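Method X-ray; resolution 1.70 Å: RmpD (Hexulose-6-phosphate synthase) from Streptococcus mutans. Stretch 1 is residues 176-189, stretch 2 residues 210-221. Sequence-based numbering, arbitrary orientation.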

# COMPACT_ATOMS: atom_id res chain seq x y z
N GLY A 176 -10.32 -9.58 15.78
CA GLY A 176 -11.26 -10.27 16.65
C GLY A 176 -10.76 -11.63 17.10
O GLY A 176 -11.56 -12.52 17.41
N LEU A 177 -9.45 -11.81 17.11
CA LEU A 177 -8.89 -13.11 17.44
C LEU A 177 -8.31 -13.12 18.83
O LEU A 177 -7.51 -12.27 19.18
CB LEU A 177 -7.81 -13.51 16.45
CG LEU A 177 -8.22 -13.47 14.98
CD1 LEU A 177 -7.03 -13.92 14.18
CD2 LEU A 177 -9.44 -14.32 14.71
N SER A 178 -8.74 -14.10 19.62
CA SER A 178 -8.15 -14.34 20.92
C SER A 178 -8.27 -15.82 21.22
O SER A 178 -8.99 -16.55 20.53
CB SER A 178 -8.83 -13.50 22.01
OG SER A 178 -10.17 -13.91 22.22
N VAL A 179 -7.58 -16.28 22.24
CA VAL A 179 -7.61 -17.70 22.54
C VAL A 179 -9.06 -18.17 22.78
O VAL A 179 -9.46 -19.25 22.33
CB VAL A 179 -6.57 -18.07 23.67
CG1 VAL A 179 -6.91 -17.40 25.00
CG2 VAL A 179 -6.39 -19.58 23.79
N ASP A 180 -9.86 -17.34 23.44
CA ASP A 180 -11.26 -17.66 23.67
C ASP A 180 -12.15 -17.62 22.42
O ASP A 180 -13.18 -18.28 22.39
CB ASP A 180 -11.84 -16.75 24.78
CG ASP A 180 -11.07 -16.87 26.09
OD1 ASP A 180 -10.64 -17.99 26.43
OD2 ASP A 180 -10.84 -15.86 26.80
N THR A 181 -11.76 -16.89 21.38
CA THR A 181 -12.60 -16.82 20.15
C THR A 181 -12.21 -17.75 19.02
O THR A 181 -12.88 -17.77 17.98
CB THR A 181 -12.70 -15.38 19.57
OG1 THR A 181 -11.48 -15.03 18.89
CG2 THR A 181 -12.97 -14.37 20.66
N LEU A 182 -11.14 -18.50 19.17
CA LEU A 182 -10.79 -19.45 18.14
C LEU A 182 -11.94 -20.44 17.91
O LEU A 182 -12.24 -20.74 16.78
CB LEU A 182 -9.50 -20.18 18.45
CG LEU A 182 -8.23 -19.36 18.25
CD1 LEU A 182 -7.08 -20.03 18.97
CD2 LEU A 182 -7.91 -19.17 16.75
N LYS A 183 -12.61 -20.88 18.98
CA LYS A 183 -13.71 -21.85 18.85
C LYS A 183 -14.82 -21.41 17.86
O LYS A 183 -15.50 -22.25 17.29
CB LYS A 183 -14.28 -22.24 20.23
CG LYS A 183 -15.02 -21.16 20.99
CD LYS A 183 -15.61 -21.69 22.29
CE LYS A 183 -14.54 -22.07 23.31
NZ LYS A 183 -13.63 -20.96 23.69
N LEU A 184 -14.97 -20.10 17.63
CA LEU A 184 -15.90 -19.59 16.60
C LEU A 184 -15.65 -20.20 15.23
O LEU A 184 -16.57 -20.32 14.41
CB LEU A 184 -15.74 -18.07 16.41
CG LEU A 184 -15.89 -17.17 17.61
CD1 LEU A 184 -15.57 -15.71 17.22
CD2 LEU A 184 -17.28 -17.33 18.17
N PHE A 185 -14.39 -20.51 14.97
CA PHE A 185 -13.94 -20.99 13.68
C PHE A 185 -13.94 -22.50 13.55
O PHE A 185 -13.45 -23.03 12.56
CB PHE A 185 -12.53 -20.47 13.42
CG PHE A 185 -12.47 -18.97 13.18
CD1 PHE A 185 -12.69 -18.44 11.92
CD2 PHE A 185 -12.19 -18.10 14.24
CE1 PHE A 185 -12.59 -17.04 11.72
CE2 PHE A 185 -12.12 -16.73 14.04
CZ PHE A 185 -12.33 -16.20 12.78
N GLU A 186 -14.50 -23.20 14.54
CA GLU A 186 -14.55 -24.65 14.51
C GLU A 186 -15.15 -25.12 13.18
O GLU A 186 -16.16 -24.60 12.72
CB GLU A 186 -15.35 -25.18 15.71
CG GLU A 186 -15.02 -26.64 16.13
CD GLU A 186 -15.48 -27.71 15.13
OE1 GLU A 186 -16.59 -27.56 14.59
OE2 GLU A 186 -14.73 -28.68 14.86
N GLY A 187 -14.50 -26.10 12.57
CA GLY A 187 -14.94 -26.60 11.27
C GLY A 187 -14.60 -25.75 10.06
O GLY A 187 -14.98 -26.10 8.94
N VAL A 188 -13.91 -24.63 10.27
CA VAL A 188 -13.46 -23.77 9.15
C VAL A 188 -11.96 -24.00 8.96
O VAL A 188 -11.20 -23.86 9.90
CB VAL A 188 -13.77 -22.26 9.42
CG1 VAL A 188 -13.44 -21.37 8.22
CG2 VAL A 188 -15.25 -22.08 9.80
N ASP A 189 -11.58 -24.38 7.75
CA ASP A 189 -10.20 -24.75 7.38
C ASP A 189 -9.31 -23.50 7.18
O ASP A 189 -8.74 -23.29 6.11
CB ASP A 189 -10.27 -25.60 6.11
CG ASP A 189 -8.94 -26.20 5.72
OD1 ASP A 189 -8.17 -26.59 6.61
OD2 ASP A 189 -8.63 -26.32 4.50
N ARG A 210 1.89 -18.99 22.95
CA ARG A 210 1.80 -20.44 23.10
C ARG A 210 0.37 -20.90 23.42
O ARG A 210 -0.04 -21.95 22.94
CB ARG A 210 2.77 -20.94 24.15
CG ARG A 210 2.89 -22.43 24.16
CD ARG A 210 3.77 -22.90 25.29
NE ARG A 210 5.15 -22.51 25.00
CZ ARG A 210 6.16 -22.62 25.86
NH1 ARG A 210 5.96 -23.14 27.06
NH2 ARG A 210 7.36 -22.23 25.52
N ALA A 211 -0.36 -20.14 24.24
CA ALA A 211 -1.74 -20.52 24.60
C ALA A 211 -2.64 -20.49 23.37
O ALA A 211 -3.50 -21.35 23.20
CB ALA A 211 -2.28 -19.62 25.66
N PHE A 212 -2.39 -19.52 22.49
CA PHE A 212 -3.16 -19.37 21.27
C PHE A 212 -2.89 -20.59 20.37
O PHE A 212 -3.84 -21.22 19.87
CB PHE A 212 -2.73 -18.06 20.58
CG PHE A 212 -3.66 -17.56 19.51
CD1 PHE A 212 -4.42 -16.42 19.72
CD2 PHE A 212 -3.69 -18.16 18.26
CE1 PHE A 212 -5.25 -15.93 18.71
CE2 PHE A 212 -4.53 -17.67 17.25
CZ PHE A 212 -5.30 -16.54 17.49
N LYS A 213 -1.62 -20.97 20.23
CA LYS A 213 -1.26 -22.12 19.41
C LYS A 213 -1.77 -23.44 20.04
O LYS A 213 -2.18 -24.37 19.31
CB LYS A 213 0.26 -22.13 19.14
CG LYS A 213 0.74 -23.20 18.21
CD LYS A 213 0.56 -22.80 16.74
CE LYS A 213 0.60 -24.02 15.85
NZ LYS A 213 0.26 -23.69 14.43
N ASP A 214 -1.79 -23.52 21.39
CA ASP A 214 -2.33 -24.68 22.10
C ASP A 214 -3.81 -24.89 21.72
O ASP A 214 -4.28 -26.02 21.53
CB ASP A 214 -2.23 -24.51 23.63
CG ASP A 214 -0.83 -24.69 24.19
OD1 ASP A 214 0.06 -25.24 23.52
OD2 ASP A 214 -0.60 -24.29 25.36
N GLU A 215 -4.56 -23.80 21.63
CA GLU A 215 -5.98 -23.87 21.32
C GLU A 215 -6.22 -24.22 19.85
O GLU A 215 -7.16 -24.96 19.53
CB GLU A 215 -6.67 -22.56 21.71
CG GLU A 215 -8.15 -22.50 21.40
CD GLU A 215 -9.00 -23.40 22.31
OE1 GLU A 215 -8.43 -24.20 23.10
OE2 GLU A 215 -10.25 -23.29 22.23
N ILE A 216 -5.40 -23.67 18.95
CA ILE A 216 -5.40 -24.12 17.56
C ILE A 216 -5.20 -25.65 17.52
O ILE A 216 -5.94 -26.34 16.86
CB ILE A 216 -4.29 -23.43 16.73
CG1 ILE A 216 -4.62 -21.95 16.53
CG2 ILE A 216 -4.10 -24.15 15.41
CD1 ILE A 216 -3.45 -21.15 15.87
N LYS A 217 -4.22 -26.16 18.27
CA LYS A 217 -3.97 -27.61 18.35
C LYS A 217 -5.17 -28.37 18.91
O LYS A 217 -5.49 -29.48 18.44
CB LYS A 217 -2.73 -27.90 19.20
CG LYS A 217 -2.22 -29.34 19.13
CD LYS A 217 -0.77 -29.39 19.58
CE LYS A 217 -0.32 -30.79 19.97
NZ LYS A 217 1.13 -30.77 20.35
N ARG A 218 -5.83 -27.83 19.93
CA ARG A 218 -7.02 -28.53 20.47
C ARG A 218 -8.14 -28.67 19.44
O ARG A 218 -8.77 -29.74 19.31
CB ARG A 218 -7.55 -27.81 21.71
CG ARG A 218 -8.64 -28.57 22.49
CD ARG A 218 -9.32 -27.72 23.54
NE ARG A 218 -10.13 -26.62 23.01
CZ ARG A 218 -11.34 -26.76 22.46
NH1 ARG A 218 -11.91 -27.97 22.32
NH2 ARG A 218 -12.00 -25.68 22.05
N ILE A 219 -8.42 -27.59 18.72
CA ILE A 219 -9.56 -27.53 17.81
C ILE A 219 -9.28 -28.25 16.49
O ILE A 219 -10.11 -29.02 16.03
CB ILE A 219 -9.98 -26.08 17.53
CG1 ILE A 219 -10.44 -25.41 18.83
CG2 ILE A 219 -11.04 -26.02 16.44
CD1 ILE A 219 -10.56 -23.88 18.72
N TRP A 220 -8.11 -28.03 15.90
CA TRP A 220 -7.79 -28.58 14.60
C TRP A 220 -6.87 -29.80 14.62
O TRP A 220 -6.69 -30.42 13.58
CB TRP A 220 -7.16 -27.48 13.69
CG TRP A 220 -8.15 -26.45 13.18
CD1 TRP A 220 -8.85 -26.50 12.01
CD2 TRP A 220 -8.54 -25.24 13.83
NE1 TRP A 220 -9.67 -25.39 11.90
CE2 TRP A 220 -9.50 -24.61 13.02
CE3 TRP A 220 -8.17 -24.62 15.03
CZ2 TRP A 220 -10.08 -23.39 13.35
CZ3 TRP A 220 -8.76 -23.40 15.35
CH2 TRP A 220 -9.72 -22.82 14.53
N GLY A 221 -6.32 -30.16 15.78
CA GLY A 221 -5.40 -31.31 15.90
C GLY A 221 -6.05 -32.67 15.71
O GLY A 221 -7.28 -32.78 15.84
O HOH W 1 -11.38 -20.91 21.78

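Residues 210-220 belong to a helix that begins earlier in the chain, against which the loop of stretch 1, with its short 3-10 segment at 183-185, runs in the same order: Val-179 lies beside Phe-212, Leu-182 beside Ile-216 and Glu-186 beside Ile-219. The contact buries 634 Å² and is largely apolar.

Leu-182 is its centre. Its CA-to-CB bond points toward the helix, and the m,t rotamer carries CD1 over one face of the Phe-212 ring, 4.0 Å from the ring centroid and 16° off the normal, a CH-pi contact. The same CD1 lies 4.0 Å from CG1 of Ile-216, while CB of Leu-182 meets CD1 of Ile-219 at 3.9 Å. Phe-212 leaves its helix sideways, but its t rotamer brings the ring nearer the loop, where CB of Leu-177 sits at the ring edge, 4.1 Å from CZ.

Trp-220 also starts sideways and turns its indole inward with chi1 at -73° (m). This places CZ2 3.8 Å from CB of Phe-185 and lets NE1 donate to O of Val-188 (2.9 Å, 151°), the single direct hydrogen bond between the stretches. The acceptor belongs to the last residue of a type II turn from Phe-185 to Val-188, closed by N of Val-188 donating to O of Phe-185 (2.8 Å), in which Gly-187 takes a positive phi.

Polar groups are joined through water. Lys-183 curls back (p,t,p,p), so that NZ donates to O of Asp-180 at 3.0 Å; it remains 4.4 Å from OE2 of Glu-215, too far for a salt bridge. Water 1 spans this gap, accepting from NZ of Lys-183 (3.0 Å) and donating to OE2 of Glu-215 (2.7 Å) and O of Val-179 (2.6 Å). Glu-215, with chi2 in p, presents both carboxylate oxygens to Arg-218, with OE1 to NE and OE2 to NH2 each 3.0 Å, a salt bridge within the helix.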